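Local coordinates for protein GH62 hydrolase (Scytalidium thermophilum, PDB 4PVA) that probably releases arabinose side chains from arabinoxylan, as an alpha-L-arabinofuranosidase of glycoside hydrolase family 62, at residues N155-V167 with C179-Y191. Residues are numbered along the deposited sequence; the frame is centred on the assembly and turned at random.
Sequences NIGNGYWVDMWVV and CHLFSSDDNGHLY. With PO4 (phosphate ion), chain G.
Strands 162-167 and 179-184 run antiparallel, their axes 4.6 Å apart at 162°, with paired backbone bonds at Val-162/Ser-184, Trp-165/Phe-182 and Val-167/His-180; a beta bulge between the first two shifts the register by one. Within the bulge, a water bridges Asp-163 O to Ser-184 OG. With CG turned away from the backbone N (chi1 -177°), the Trp-161 indole comes back to the partner strand, where NE1 donates to Ser-183 OG at 2.9 Å, almost exactly in the ring plane. The SE of selenomethionine Met-164 rests 3.5 Å from Ser-183 CB, while its CE lies over one face of that indole. Leu-181 CD1 meets Val-166 CG2 at 3.8 Å; on the opposite face, which carries Trp-165, Val-167 CG1 approaches the Phe-182 ring obliquely at CE1. Beyond the strands, Asn-187 ND2 gives Asn-155 O a bond of 2.9 Å, the acceptor lying in its amide plane. Asp-185 organises the turn that leads into the strand beginning at His-189: OD1 takes the N-H groups of Asn-187 (an Asx turn) and His-189 from opposite faces of the carboxylate, and OD2 accepts His-189 ND1 through its syn lone pair at 2.7 Å and Tyr-191 OH from above the plane. An alanine here would probably leave His-189 ND1, Tyr-191 OH and both N-H groups without this acceptor, the imidazole set free to turn beside Asn-155. At the far end, His-180 NE2 binds a phosphate probably carried over from crystallisation. The pair is a beta hairpin at the edge of a four-stranded antiparallel sheet, one blade of the five-bladed beta-propeller characteristic of GH62 enzymes.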
# COMPACT_ATOMS: atom_id res chain seq x y z
N ASN A 155 13.60 8.21 -16.50
CA ASN A 155 14.17 6.97 -15.92
C ASN A 155 13.23 5.77 -15.95
O ASN A 155 13.60 4.69 -15.51
CB ASN A 155 14.60 7.25 -14.48
CG ASN A 155 15.84 8.10 -14.41
OD1 ASN A 155 16.94 7.60 -14.65
ND2 ASN A 155 15.67 9.38 -14.14
N ILE A 156 12.01 5.95 -16.47
CA ILE A 156 11.00 4.89 -16.46
C ILE A 156 11.29 3.75 -17.41
O ILE A 156 10.83 2.64 -17.19
CB ILE A 156 9.60 5.49 -16.69
CG1 ILE A 156 8.47 4.46 -16.44
CG2 ILE A 156 9.45 6.14 -18.06
CD1 ILE A 156 7.14 5.14 -16.26
N GLY A 157 12.00 4.02 -18.50
CA GLY A 157 12.23 2.97 -19.50
C GLY A 157 10.92 2.36 -19.98
O GLY A 157 9.98 3.07 -20.36
N ASN A 158 10.84 1.04 -19.87
CA ASN A 158 9.64 0.32 -20.28
C ASN A 158 8.72 0.03 -19.11
O ASN A 158 7.84 -0.80 -19.21
CB ASN A 158 10.04 -1.02 -20.93
CG ASN A 158 10.82 -0.81 -22.21
OD1 ASN A 158 10.50 0.06 -23.02
ND2 ASN A 158 11.88 -1.59 -22.38
N GLY A 159 8.90 0.75 -18.02
CA GLY A 159 8.08 0.58 -16.82
C GLY A 159 6.80 1.38 -16.84
O GLY A 159 6.31 1.82 -17.88
N TYR A 160 6.26 1.60 -15.66
CA TYR A 160 4.95 2.18 -15.43
C TYR A 160 5.03 2.91 -14.10
O TYR A 160 5.59 2.38 -13.15
CB TYR A 160 3.90 1.09 -15.30
CG TYR A 160 3.82 0.15 -16.48
CD1 TYR A 160 3.26 0.55 -17.67
CD2 TYR A 160 4.38 -1.11 -16.41
CE1 TYR A 160 3.22 -0.32 -18.78
CE2 TYR A 160 4.33 -1.99 -17.48
CZ TYR A 160 3.77 -1.58 -18.65
OH TYR A 160 3.74 -2.47 -19.71
N TRP A 161 4.46 4.10 -14.05
CA TRP A 161 4.51 4.95 -12.86
C TRP A 161 3.36 4.53 -11.97
O TRP A 161 2.19 4.77 -12.30
CB TRP A 161 4.40 6.41 -13.25
CG TRP A 161 4.52 7.35 -12.12
CD1 TRP A 161 5.15 7.17 -10.92
CD2 TRP A 161 4.00 8.67 -12.09
NE1 TRP A 161 5.04 8.29 -10.14
CE2 TRP A 161 4.35 9.24 -10.86
CE3 TRP A 161 3.23 9.44 -13.00
CZ2 TRP A 161 3.99 10.54 -10.50
CZ3 TRP A 161 2.91 10.71 -12.65
CH2 TRP A 161 3.27 11.25 -11.42
N VAL A 162 3.67 3.94 -10.82
CA VAL A 162 2.67 3.21 -10.02
C VAL A 162 2.96 3.35 -8.52
O VAL A 162 4.08 3.69 -8.10
CB VAL A 162 2.65 1.69 -10.39
CG1 VAL A 162 2.28 1.48 -11.84
CG2 VAL A 162 3.98 1.01 -10.09
N ASP A 163 1.95 3.00 -7.73
CA ASP A 163 2.07 2.68 -6.32
C ASP A 163 2.43 3.87 -5.48
O ASP A 163 3.55 4.00 -4.92
CB ASP A 163 3.02 1.50 -6.11
CG ASP A 163 2.50 0.25 -6.74
OD1 ASP A 163 1.38 0.26 -7.32
OD2 ASP A 163 3.14 -0.79 -6.67
N MSE A 164 1.44 4.74 -5.31
CA MSE A 164 1.62 6.03 -4.66
C MSE A 164 1.40 5.91 -3.16
O MSE A 164 0.44 5.27 -2.69
CB MSE A 164 0.57 6.99 -5.26
CG MSE A 164 0.39 6.98 -6.76
SE MSE A 164 2.09 7.41 -7.61
CE MSE A 164 1.54 7.05 -9.46
N TRP A 165 2.26 6.55 -2.38
CA TRP A 165 2.20 6.46 -0.91
C TRP A 165 2.51 7.79 -0.27
O TRP A 165 3.60 8.33 -0.49
CB TRP A 165 3.23 5.41 -0.42
CG TRP A 165 3.18 5.21 1.06
CD1 TRP A 165 3.84 5.92 2.03
CD2 TRP A 165 2.43 4.22 1.73
NE1 TRP A 165 3.52 5.43 3.27
CE2 TRP A 165 2.64 4.40 3.10
CE3 TRP A 165 1.57 3.21 1.31
CZ2 TRP A 165 2.07 3.57 4.05
CZ3 TRP A 165 0.97 2.41 2.26
CH2 TRP A 165 1.22 2.60 3.60
N VAL A 166 1.60 8.31 0.54
CA VAL A 166 1.86 9.52 1.32
C VAL A 166 2.16 9.18 2.78
O VAL A 166 1.51 8.33 3.39
CB VAL A 166 0.64 10.48 1.27
CG1 VAL A 166 0.73 11.62 2.28
CG2 VAL A 166 0.47 11.00 -0.14
N VAL A 167 3.14 9.88 3.34
CA VAL A 167 3.39 9.86 4.77
C VAL A 167 3.89 11.22 5.20
O VAL A 167 4.73 11.82 4.54
CB VAL A 167 4.34 8.70 5.17
CG1 VAL A 167 5.65 8.78 4.40
CG2 VAL A 167 4.60 8.70 6.68
N CYS A 179 5.13 16.54 4.16
CA CYS A 179 4.32 15.45 3.61
C CYS A 179 5.05 14.93 2.41
O CYS A 179 5.36 15.67 1.48
CB CYS A 179 2.95 15.96 3.16
SG CYS A 179 2.08 16.85 4.47
N HIS A 180 5.31 13.62 2.40
CA HIS A 180 6.14 12.98 1.36
C HIS A 180 5.25 12.07 0.54
O HIS A 180 4.38 11.41 1.06
CB HIS A 180 7.25 12.16 2.02
CG HIS A 180 8.13 12.97 2.89
ND1 HIS A 180 9.33 13.50 2.47
CD2 HIS A 180 8.00 13.30 4.19
CE1 HIS A 180 9.89 14.13 3.48
NE2 HIS A 180 9.12 14.01 4.54
N LEU A 181 5.49 12.04 -0.76
CA LEU A 181 4.77 11.20 -1.70
C LEU A 181 5.81 10.33 -2.41
O LEU A 181 6.65 10.83 -3.16
CB LEU A 181 4.03 12.06 -2.72
CG LEU A 181 3.37 11.35 -3.89
CD1 LEU A 181 2.32 10.39 -3.44
CD2 LEU A 181 2.76 12.42 -4.77
N PHE A 182 5.73 9.04 -2.16
CA PHE A 182 6.60 8.04 -2.77
C PHE A 182 5.90 7.37 -3.91
O PHE A 182 4.68 7.22 -3.92
CB PHE A 182 7.00 6.98 -1.74
CG PHE A 182 7.93 7.48 -0.66
CD1 PHE A 182 7.41 8.12 0.48
CD2 PHE A 182 9.30 7.26 -0.71
CE1 PHE A 182 8.23 8.55 1.49
CE2 PHE A 182 10.13 7.68 0.30
CZ PHE A 182 9.60 8.34 1.40
N SER A 183 6.68 6.93 -4.91
CA SER A 183 6.14 6.20 -6.04
C SER A 183 7.24 5.36 -6.68
O SER A 183 8.43 5.57 -6.45
CB SER A 183 5.52 7.18 -7.04
OG SER A 183 6.46 8.07 -7.60
N SER A 184 6.84 4.43 -7.52
CA SER A 184 7.75 3.50 -8.19
C SER A 184 7.56 3.60 -9.71
O SER A 184 6.55 4.13 -10.17
CB SER A 184 7.47 2.06 -7.73
OG SER A 184 7.81 1.87 -6.36
N ASP A 185 8.49 3.01 -10.46
CA ASP A 185 8.38 3.01 -11.93
C ASP A 185 8.46 1.62 -12.54
O ASP A 185 8.55 1.52 -13.78
CB ASP A 185 9.39 3.95 -12.57
CG ASP A 185 10.83 3.58 -12.30
OD1 ASP A 185 11.10 2.57 -11.62
OD2 ASP A 185 11.70 4.34 -12.78
N ASP A 186 8.41 0.54 -11.77
CA ASP A 186 8.64 -0.78 -12.31
C ASP A 186 9.91 -0.82 -13.15
O ASP A 186 10.04 -1.63 -14.09
CB ASP A 186 7.41 -1.23 -13.14
CG ASP A 186 6.24 -1.64 -12.29
OD1 ASP A 186 6.36 -1.70 -11.05
OD2 ASP A 186 5.17 -1.84 -12.90
N ASN A 187 10.87 -0.00 -12.80
CA ASN A 187 12.15 0.04 -13.48
C ASN A 187 13.29 0.26 -12.51
O ASN A 187 14.31 0.79 -12.88
CB ASN A 187 12.16 1.11 -14.59
CG ASN A 187 13.24 0.86 -15.62
OD1 ASN A 187 13.48 -0.29 -15.99
ND2 ASN A 187 13.89 1.89 -16.07
N GLY A 188 13.11 -0.16 -11.28
CA GLY A 188 14.19 -0.19 -10.31
C GLY A 188 14.40 1.08 -9.51
O GLY A 188 15.37 1.17 -8.79
N HIS A 189 13.49 2.04 -9.60
CA HIS A 189 13.61 3.30 -8.84
C HIS A 189 12.47 3.48 -7.86
O HIS A 189 11.33 3.09 -8.12
CB HIS A 189 13.64 4.52 -9.76
CG HIS A 189 14.64 4.41 -10.87
ND1 HIS A 189 14.28 4.10 -12.16
CD2 HIS A 189 15.99 4.52 -10.87
CE1 HIS A 189 15.37 4.03 -12.91
NE2 HIS A 189 16.41 4.29 -12.16
N LEU A 190 12.81 4.12 -6.75
CA LEU A 190 11.84 4.62 -5.76
C LEU A 190 12.02 6.13 -5.71
O LEU A 190 13.14 6.60 -5.45
CB LEU A 190 12.05 3.95 -4.41
CG LEU A 190 11.08 4.38 -3.29
CD1 LEU A 190 9.67 3.96 -3.57
CD2 LEU A 190 11.50 3.86 -1.95
N TYR A 191 10.92 6.85 -5.93
CA TYR A 191 10.91 8.30 -5.99
C TYR A 191 10.22 8.88 -4.78
O TYR A 191 9.37 8.25 -4.20
CB TYR A 191 10.19 8.82 -7.22
CG TYR A 191 10.73 8.30 -8.54
CD1 TYR A 191 11.74 8.95 -9.19
CD2 TYR A 191 10.22 7.18 -9.15
CE1 TYR A 191 12.25 8.48 -10.41
CE2 TYR A 191 10.71 6.70 -10.36
CZ TYR A 191 11.72 7.35 -10.96
OH TYR A 191 12.19 6.90 -12.23
P PO4 G . 11.27 14.12 7.67
O1 PO4 G . 12.17 13.79 6.50
O2 PO4 G . 9.96 14.70 7.19
O3 PO4 G . 11.95 15.19 8.51
O4 PO4 G . 11.11 12.82 8.51
O HOH W 1 12.79 -0.54 -18.85
O HOH W 2 5.84 2.32 -4.45